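Local coordinates for protein nicotinate-nucleotide pyrophosphorylase (Ehrlichia chaffeensis, PDB 3L0G) that probably catalyses the decarboxylating phosphoribosyl transfer that converts quinolinate into nicotinate mononucleotide during NAD biosynthesis, at residues G180-D185 against Y209-C214; M230-N235 against V253-G258. All blocks are in the same frame, centred on the assembly; numbering follows the deposited sequence.

Contact 1. Residues G180-D185 against Y209-C214. With FMT (formic acid), chain J.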
ATOM      1  N   GLY C 180      20.050 -10.138  -0.128  1.00 13.10           N
ATOM      2  CA  GLY C 180      21.377 -10.580   0.222  1.00 12.09           C
ATOM      3  C   GLY C 180      21.329 -11.868   1.024  1.00 11.31           C
ATOM      4  O   GLY C 180      20.339 -12.163   1.679  1.00 10.97           O
ATOM      5  N   VAL C 181      22.421 -12.614   0.965  1.00 10.33           N
ATOM      6  CA  VAL C 181      22.586 -13.848   1.722  1.00  9.04           C
ATOM      7  C   VAL C 181      23.201 -13.540   3.085  1.00  9.80           C
ATOM      8  O   VAL C 181      24.200 -12.794   3.203  1.00  9.49           O
ATOM      9  CB  VAL C 181      23.457 -14.858   0.965  1.00  8.88           C
ATOM     10  CG1 VAL C 181      23.950 -15.984   1.925  1.00  7.17           C
ATOM     11  CG2 VAL C 181      22.664 -15.420  -0.243  1.00  7.98           C
ATOM     12  N   LEU C 182      22.590 -14.091   4.125  1.00  9.60           N
ATOM     13  CA  LEU C 182      23.180 -14.006   5.462  1.00  9.93           C
ATOM     14  C   LEU C 182      22.774 -15.274   6.169  1.00  8.86           C
ATOM     15  O   LEU C 182      21.623 -15.418   6.546  1.00  8.54           O
ATOM     16  CB  LEU C 182      22.704 -12.751   6.229  1.00  9.75           C
ATOM     17  CG  LEU C 182      23.303 -12.626   7.645  1.00 12.32           C
ATOM     18  CD1 LEU C 182      24.831 -12.577   7.589  1.00 10.97           C
ATOM     19  CD2 LEU C 182      22.762 -11.389   8.378  1.00 15.22           C
ATOM     20  N   ILE C 183      23.739 -16.190   6.289  1.00  8.71           N
ATOM     21  CA  ILE C 183      23.545 -17.484   6.896  1.00  7.94           C
ATOM     22  C   ILE C 183      23.639 -17.262   8.381  1.00  9.04           C
ATOM     23  O   ILE C 183      24.615 -16.692   8.869  1.00  8.78           O
ATOM     24  CB  ILE C 183      24.643 -18.483   6.439  1.00  7.73           C
ATOM     25  CG1 ILE C 183      24.613 -18.601   4.882  1.00  6.00           C
ATOM     26  CG2 ILE C 183      24.483 -19.831   7.149  1.00  8.27           C
ATOM     27  CD1 ILE C 183      25.701 -19.432   4.278  1.00  3.51           C
ATOM     28  N   LYS C 184      22.616 -17.718   9.092  1.00  9.85           N
ATOM     29  CA  LYS C 184      22.405 -17.377  10.486  1.00  9.92           C
ATOM     30  C   LYS C 184      22.586 -18.565  11.375  1.00  9.03           C
ATOM     31  O   LYS C 184      22.606 -19.703  10.893  1.00  9.54           O
ATOM     32  CB  LYS C 184      21.014 -16.746  10.637  1.00 11.05           C
ATOM     33  CG  LYS C 184      21.005 -15.340  10.055  1.00 13.21           C
ATOM     34  CD  LYS C 184      19.728 -14.570  10.328  1.00 16.71           C
ATOM     35  CE  LYS C 184      19.790 -13.159   9.767  1.00 17.20           C
ATOM     36  NZ  LYS C 184      20.364 -12.118  10.697  1.00 20.18           N
ATOM     37  N   ASP C 185      22.724 -18.306  12.678  1.00  8.58           N
ATOM     38  CA  ASP C 185      22.743 -19.358  13.699  1.00  8.89           C
ATOM     39  C   ASP C 185      21.698 -20.438  13.419  1.00  8.38           C
ATOM     40  O   ASP C 185      21.983 -21.637  13.466  1.00  8.78           O
ATOM     41  CB  ASP C 185      22.574 -18.781  15.131  1.00  8.82           C
ATOM     42  CG  ASP C 185      21.265 -17.995  15.337  1.00 11.17           C
ATOM     43  OD1 ASP C 185      20.428 -17.816  14.398  1.00 10.70           O
ATOM     44  OD2 ASP C 185      21.043 -17.581  16.500  1.00 15.24           O
ATOM     45  N   TYR C 209      27.433 -13.393  -3.116  1.00 15.63           N
ATOM     46  CA  TYR C 209      28.231 -12.918  -2.009  1.00 14.32           C
ATOM     47  C   TYR C 209      27.725 -13.620  -0.751  1.00 13.59           C
ATOM     48  O   TYR C 209      26.506 -13.620  -0.492  1.00 13.40           O
ATOM     49  CB  TYR C 209      28.043 -11.410  -1.883  1.00 14.12           C
ATOM     50  CG  TYR C 209      28.907 -10.711  -0.884  1.00 13.02           C
ATOM     51  CD1 TYR C 209      30.030  -9.987  -1.290  1.00 13.77           C
ATOM     52  CD2 TYR C 209      28.563 -10.691   0.455  1.00 12.89           C
ATOM     53  CE1 TYR C 209      30.799  -9.313  -0.374  1.00 13.53           C
ATOM     54  CE2 TYR C 209      29.311 -10.020   1.368  1.00 12.65           C
ATOM     55  CZ  TYR C 209      30.434  -9.336   0.959  1.00 13.31           C
ATOM     56  OH  TYR C 209      31.164  -8.658   1.884  1.00 12.81           O
ATOM     57  N   ILE C 210      28.620 -14.204   0.036  1.00 11.99           N
ATOM     58  CA  ILE C 210      28.153 -14.985   1.195  1.00 11.64           C
ATOM     59  C   ILE C 210      28.613 -14.380   2.481  1.00 11.39           C
ATOM     60  O   ILE C 210      29.813 -14.300   2.698  1.00 10.52           O
ATOM     61  CB  ILE C 210      28.634 -16.449   1.151  1.00 11.22           C
ATOM     62  CG1 ILE C 210      28.220 -17.107  -0.174  1.00 11.30           C
ATOM     63  CG2 ILE C 210      28.078 -17.204   2.343  1.00 10.89           C
ATOM     64  CD1 ILE C 210      28.415 -18.627  -0.217  1.00 11.92           C
ATOM     65  N   ALA C 211      27.648 -13.964   3.318  1.00 11.34           N
ATOM     66  CA  ALA C 211      27.879 -13.596   4.731  1.00 11.57           C
ATOM     67  C   ALA C 211      27.369 -14.674   5.671  1.00 11.76           C
ATOM     68  O   ALA C 211      26.338 -15.279   5.408  1.00 11.49           O
ATOM     69  CB  ALA C 211      27.187 -12.290   5.073  1.00 11.85           C
ATOM     70  N   ILE C 212      28.071 -14.895   6.794  1.00 11.78           N
ATOM     71  CA  ILE C 212      27.653 -15.903   7.771  1.00 11.75           C
ATOM     72  C   ILE C 212      27.868 -15.424   9.208  1.00 12.21           C
ATOM     73  O   ILE C 212      28.893 -14.823   9.520  1.00 12.45           O
ATOM     74  CB  ILE C 212      28.363 -17.240   7.520  1.00 12.03           C
ATOM     75  CG1 ILE C 212      27.886 -18.329   8.516  1.00 11.38           C
ATOM     76  CG2 ILE C 212      29.878 -17.054   7.564  1.00 11.27           C
ATOM     77  CD1 ILE C 212      28.323 -19.802   8.126  1.00  9.89           C
ATOM     78  N   GLU C 213      26.896 -15.651  10.081  1.00 12.23           N
ATOM     79  CA  GLU C 213      27.098 -15.293  11.483  1.00 13.51           C
ATOM     80  C   GLU C 213      27.701 -16.414  12.334  1.00 12.85           C
ATOM     81  O   GLU C 213      27.288 -17.588  12.290  1.00 13.88           O
ATOM     82  CB  GLU C 213      25.869 -14.672  12.136  1.00 13.81           C
ATOM     83  CG  GLU C 213      24.586 -15.320  11.907  1.00 17.71           C
ATOM     84  CD  GLU C 213      23.480 -14.787  12.840  1.00 19.43           C
ATOM     85  OE1 GLU C 213      22.871 -15.623  13.568  1.00 16.04           O
ATOM     86  OE2 GLU C 213      23.253 -13.539  12.838  1.00 20.74           O
ATOM     87  N   CYS C 214      28.713 -16.020  13.089  1.00 12.77           N
ATOM     88  CA  CYS C 214      29.476 -16.901  13.944  1.00 12.21           C
ATOM     89  C   CYS C 214      29.369 -16.411  15.387  1.00 12.76           C
ATOM     90  O   CYS C 214      29.425 -15.202  15.642  1.00 12.65           O
ATOM     91  CB  CYS C 214      30.927 -16.854  13.498  1.00 12.33           C
ATOM     92  SG  CYS C 214      31.247 -17.411  11.783  1.00 12.86           S
TER
HETATM   93  C   FMT J 301      20.060  -8.747   8.698  1.00 12.40           C
HETATM   94  O1  FMT J 301      20.266  -8.327   7.551  1.00 12.07           O
HETATM   95  O2  FMT J 301      19.516  -9.834   8.931  1.00 12.46           O
HETATM   96  O   HOH W   1      24.355 -12.148  -1.138  1.00 11.04           O

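Contact 2. Residues M230-N235 against V253-G258. With EDO (1,2-ethanediol), chain I.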
ATOM      1  N   MET C 230      32.168 -12.621   3.989  1.00  9.45           N
ATOM      2  CA  MET C 230      31.847 -11.784   5.137  1.00  9.59           C
ATOM      3  C   MET C 230      31.462 -12.643   6.314  1.00  9.26           C
ATOM      4  O   MET C 230      30.692 -13.595   6.185  1.00  8.63           O
ATOM      5  CB  MET C 230      30.694 -10.835   4.786  1.00  9.95           C
ATOM      6  CG  MET C 230      30.102 -10.014   5.955  1.00 12.38           C
ATOM      7  SD  MET C 230      28.955  -8.772   5.304  1.00 17.46           S
ATOM      8  CE  MET C 230      27.592  -8.892   6.506  1.00 15.25           C
ATOM      9  N   ILE C 231      32.037 -12.300   7.456  1.00  9.67           N
ATOM     10  CA  ILE C 231      31.814 -13.010   8.711  1.00 10.40           C
ATOM     11  C   ILE C 231      31.286 -12.012   9.742  1.00 10.28           C
ATOM     12  O   ILE C 231      31.862 -10.957   9.966  1.00 10.76           O
ATOM     13  CB  ILE C 231      33.104 -13.670   9.216  1.00 10.16           C
ATOM     14  CG1 ILE C 231      33.509 -14.823   8.305  1.00 11.25           C
ATOM     15  CG2 ILE C 231      32.909 -14.197  10.635  1.00 10.47           C
ATOM     16  CD1 ILE C 231      34.897 -15.419   8.656  1.00 12.41           C
ATOM     17  N   LEU C 232      30.170 -12.361  10.349  1.00 11.35           N
ATOM     18  CA  LEU C 232      29.549 -11.568  11.383  1.00 12.06           C
ATOM     19  C   LEU C 232      29.891 -12.188  12.736  1.00 11.81           C
ATOM     20  O   LEU C 232      29.769 -13.404  12.921  1.00 11.81           O
ATOM     21  CB  LEU C 232      28.040 -11.563  11.146  1.00 12.92           C
ATOM     22  CG  LEU C 232      27.175 -10.582  11.911  1.00 15.91           C
ATOM     23  CD1 LEU C 232      25.994 -10.130  11.035  1.00 20.48           C
ATOM     24  CD2 LEU C 232      26.677 -11.234  13.225  1.00 20.42           C
ATOM     25  N   LEU C 233      30.352 -11.361  13.665  1.00 11.57           N
ATOM     26  CA  LEU C 233      30.682 -11.816  15.017  1.00 12.13           C
ATOM     27  C   LEU C 233      29.500 -11.452  15.949  1.00 13.46           C
ATOM     28  O   LEU C 233      29.232 -10.269  16.198  1.00 12.57           O
ATOM     29  CB  LEU C 233      32.001 -11.195  15.471  1.00 11.83           C
ATOM     30  CG  LEU C 233      33.221 -11.360  14.531  1.00 11.64           C
ATOM     31  CD1 LEU C 233      34.445 -10.545  15.016  1.00 10.61           C
ATOM     32  CD2 LEU C 233      33.626 -12.835  14.375  1.00 10.62           C
ATOM     33  N   ASP C 234      28.760 -12.466  16.399  1.00 14.43           N
ATOM     34  CA  ASP C 234      27.495 -12.247  17.135  1.00 17.48           C
ATOM     35  C   ASP C 234      27.752 -12.423  18.638  1.00 18.01           C
ATOM     36  O   ASP C 234      28.106 -13.499  19.083  1.00 18.26           O
ATOM     37  CB  ASP C 234      26.417 -13.218  16.636  1.00 18.03           C
ATOM     38  CG  ASP C 234      25.000 -12.877  17.141  1.00 24.13           C
ATOM     39  OD1 ASP C 234      24.610 -11.675  17.138  1.00 29.77           O
ATOM     40  OD2 ASP C 234      24.256 -13.830  17.511  1.00 29.33           O
ATOM     41  N   ASN C 235      27.616 -11.348  19.399  1.00 19.85           N
ATOM     42  CA  ASN C 235      27.820 -11.376  20.861  1.00 20.87           C
ATOM     43  C   ASN C 235      29.099 -11.994  21.335  1.00 20.15           C
ATOM     44  O   ASN C 235      29.102 -12.816  22.234  1.00 21.17           O
ATOM     45  CB  ASN C 235      26.669 -12.092  21.536  1.00 21.86           C
ATOM     46  CG  ASN C 235      25.384 -11.427  21.276  1.00 24.25           C
ATOM     47  OD1 ASN C 235      25.230 -10.225  21.521  1.00 30.37           O
ATOM     48  ND2 ASN C 235      24.433 -12.185  20.744  1.00 29.41           N
ATOM     49  N   VAL C 253      35.595  -9.873   5.024  1.00 10.78           N
ATOM     50  CA  VAL C 253      35.034  -8.722   5.692  1.00  9.82           C
ATOM     51  C   VAL C 253      34.627  -9.213   7.098  1.00  9.27           C
ATOM     52  O   VAL C 253      34.224 -10.362   7.253  1.00  8.86           O
ATOM     53  CB  VAL C 253      33.837  -8.141   4.881  1.00  9.94           C
ATOM     54  CG1 VAL C 253      32.981  -7.208   5.733  1.00  6.62           C
ATOM     55  CG2 VAL C 253      34.364  -7.418   3.575  1.00 10.00           C
ATOM     56  N   LEU C 254      34.796  -8.375   8.112  1.00  9.15           N
ATOM     57  CA  LEU C 254      34.389  -8.704   9.498  1.00  9.53           C
ATOM     58  C   LEU C 254      33.477  -7.649  10.036  1.00  9.03           C
ATOM     59  O   LEU C 254      33.829  -6.459  10.050  1.00  8.40           O
ATOM     60  CB  LEU C 254      35.606  -8.771  10.448  1.00 10.02           C
ATOM     61  CG  LEU C 254      36.241 -10.108  10.783  1.00 13.02           C
ATOM     62  CD1 LEU C 254      37.411  -9.918  11.774  1.00 13.06           C
ATOM     63  CD2 LEU C 254      35.163 -11.048  11.346  1.00 14.51           C
ATOM     64  N   GLU C 255      32.342  -8.092  10.563  1.00  8.92           N
ATOM     65  CA  GLU C 255      31.337  -7.201  11.109  1.00  9.65           C
ATOM     66  C   GLU C 255      31.041  -7.669  12.519  1.00 10.11           C
ATOM     67  O   GLU C 255      30.902  -8.870  12.726  1.00 11.02           O
ATOM     68  CB  GLU C 255      30.073  -7.303  10.267  1.00  9.64           C
ATOM     69  CG  GLU C 255      28.896  -6.579  10.815  1.00 11.07           C
ATOM     70  CD  GLU C 255      27.812  -6.380   9.763  1.00 15.93           C
ATOM     71  OE1 GLU C 255      26.636  -6.483  10.130  1.00 17.17           O
ATOM     72  OE2 GLU C 255      28.146  -6.131   8.583  1.00 18.14           O
ATOM     73  N   VAL C 256      30.944  -6.745  13.463  1.00 10.26           N
ATOM     74  CA  VAL C 256      30.502  -7.066  14.823  1.00 11.58           C
ATOM     75  C   VAL C 256      29.048  -6.655  14.890  1.00 13.17           C
ATOM     76  O   VAL C 256      28.710  -5.532  14.511  1.00 11.77           O
ATOM     77  CB  VAL C 256      31.318  -6.309  15.903  1.00 11.43           C
ATOM     78  CG1 VAL C 256      30.709  -6.507  17.317  1.00 11.48           C
ATOM     79  CG2 VAL C 256      32.807  -6.744  15.888  1.00  9.49           C
ATOM     80  N   SER C 257      28.198  -7.566  15.359  1.00 15.13           N
ATOM     81  CA  SER C 257      26.777  -7.309  15.492  1.00 17.70           C
ATOM     82  C   SER C 257      26.360  -7.463  16.938  1.00 19.85           C
ATOM     83  O   SER C 257      26.801  -8.384  17.634  1.00 20.06           O
ATOM     84  CB  SER C 257      25.962  -8.276  14.652  1.00 18.00           C
ATOM     85  OG  SER C 257      24.716  -7.677  14.279  1.00 20.30           O
ATOM     86  N   GLY C 258      25.527  -6.528  17.384  1.00 22.18           N
ATOM     87  CA  GLY C 258      24.957  -6.532  18.727  1.00 23.58           C
ATOM     88  C   GLY C 258      24.655  -5.109  19.149  1.00 24.97           C
ATOM     89  O   GLY C 258      25.138  -4.147  18.513  1.00 24.59           O
TER
HETATM   90  C1  EDO I 300      23.764  -7.738   9.849  1.00 19.76           C
HETATM   91  O1  EDO I 300      22.629  -6.958  10.202  1.00 20.46           O
HETATM   92  C2  EDO I 300      24.209  -7.420   8.419  1.00 16.77           C
HETATM   93  O2  EDO I 300      24.928  -6.175   8.321  1.00 16.35           O

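Contact 1. Residues G180-D185 against Y209-C214
Strand 181-183 pairs in parallel with strand 210-214 through Ile183, Ala211 and Glu213, at the margin of the six-stranded sheet of the C-terminal domain, as one of its two outermost strands within the chain; Leu182 N bonds to Thr45 of the second subunit. Two backbone bonds hold the pair around Ile183: its N gives to Ala211 O at 2.9 Å, and its O accepts from Glu213 N at 2.8 Å. Toward Gly180 the strands drift apart, and a water joins Val181 N to Tyr209 O. On the face that meets helix 194-204, the tip of Ile183 reaches back along strand 210-214, its CD1 lying 3.8 Å from Ile210 CG2. On the other face Leu182 CD1 presses tightly on Ala211 CB, at 3.5 Å.

At the polar end, Glu213 CG sits between the backbone N and the carbonyl carbon (chi1 46°), which turns the otherwise extended chain across the start of helix 185-191. There OE1 accepts a nearly straight bond from Asp185 N at 2.8 Å, on its anti side and 22° out of the carboxylate plane. The same OE1 lies 3.4 Å from Asp185 OD1, two acceptors whose carboxylates are turned 75° apart. Lys184, the N-cap residue, runs past this group, and its NZ makes a long salt bridge of 3.9 Å to Glu213 OE2. The bend at the end of the lysine chain brings NZ to 3.0 Å from O2 of a bound formic acid, which Arg174 and Arg151 also bind.

The helix start and the lysine would probably ease the carboxylate crowding, while the basic groups round the formic acid are consistent with a pocket for an anionic substrate group.

Contact 2. Residues M230-N235 against V253-G258
Leu254 pushes one methyl, CD2, into the hollow between Ile231 and Leu233, a bump-and-hollow fit between strands 230-234 and 253-257. CD2 is 3.7 Å from Leu233 CG and about as near to both methyls of that leucine, while Ile231 CG2 stands 3.9 Å from Leu254 CD2 across the notch. Ile231 and Leu254 run alongside each other in the same direction; Leu233 comes across the leucine at a slant. A first torsion of -97°, off the usual staggered positions, goes with this placement of Leu254. Helix 217-225 closes over Ile231 and Leu233, helix 238-248 over Leu233, Leu254 and Val256.

The opposite face has a different relief. Leu232 CD2 butts against Ser257 CB at 3.4 Å, tighter than normal carbon contact, and its other methyl, CD1, faces Glu255 OE1 at 3.8 Å. The methionine chain of Met230 runs past Val253, with CG 4.0 Å from Val253 CG1, then turns about its CG-SD bond, which lays CE 3.5 Å from Glu255 OE2. The glutamate has CG anti to the backbone N (chi1 172°) and the rest of its chain extended, which carries the carboxylate beyond the strand, where Arg148 forms a salt bridge to OE2 and Ser277 bonds OE1. O2 of a 1,2-ethanediol, a molecule also bonded to Ser277, sits very close to OE1, a doubtfully short hydrogen bond.

Four backbone bonds fix this parallel register, among them Leu233 N to Glu255 O at 2.7 Å and Ser257 N to Leu233 O at 3.0 Å. With helix 238-248 joining the strands, this is a beta-alpha-beta crossover, the repeating unit of the open alpha/beta barrel of quinolinate phosphoribosyltransferases: helices on the outside, and Glu255 and Ser257 among the side chains of the inner face.

Contact 1 and contact 2 are successive seams of one parallel sheet, their centres about 10 Å apart. Strands 210-214 and 230-234 join them. Cys214 N lies 2.8 Å from Leu232 O, a probable hydrogen bond. Leu232 N makes another to Ile212 O at 2.9 Å, and Glu213 CB rests 3.7 Å from Leu232 CD2. The inner faces of both contacts probably line one pocket. The formic acid held by contact 1 and the 1,2-ethanediol held by contact 2 come within 3.5 Å of each other, formic acid C to diol O1. Both probably come from the crystallisation liquor, but their position, between basic groups and Glu255, is consistent with the active site of this family.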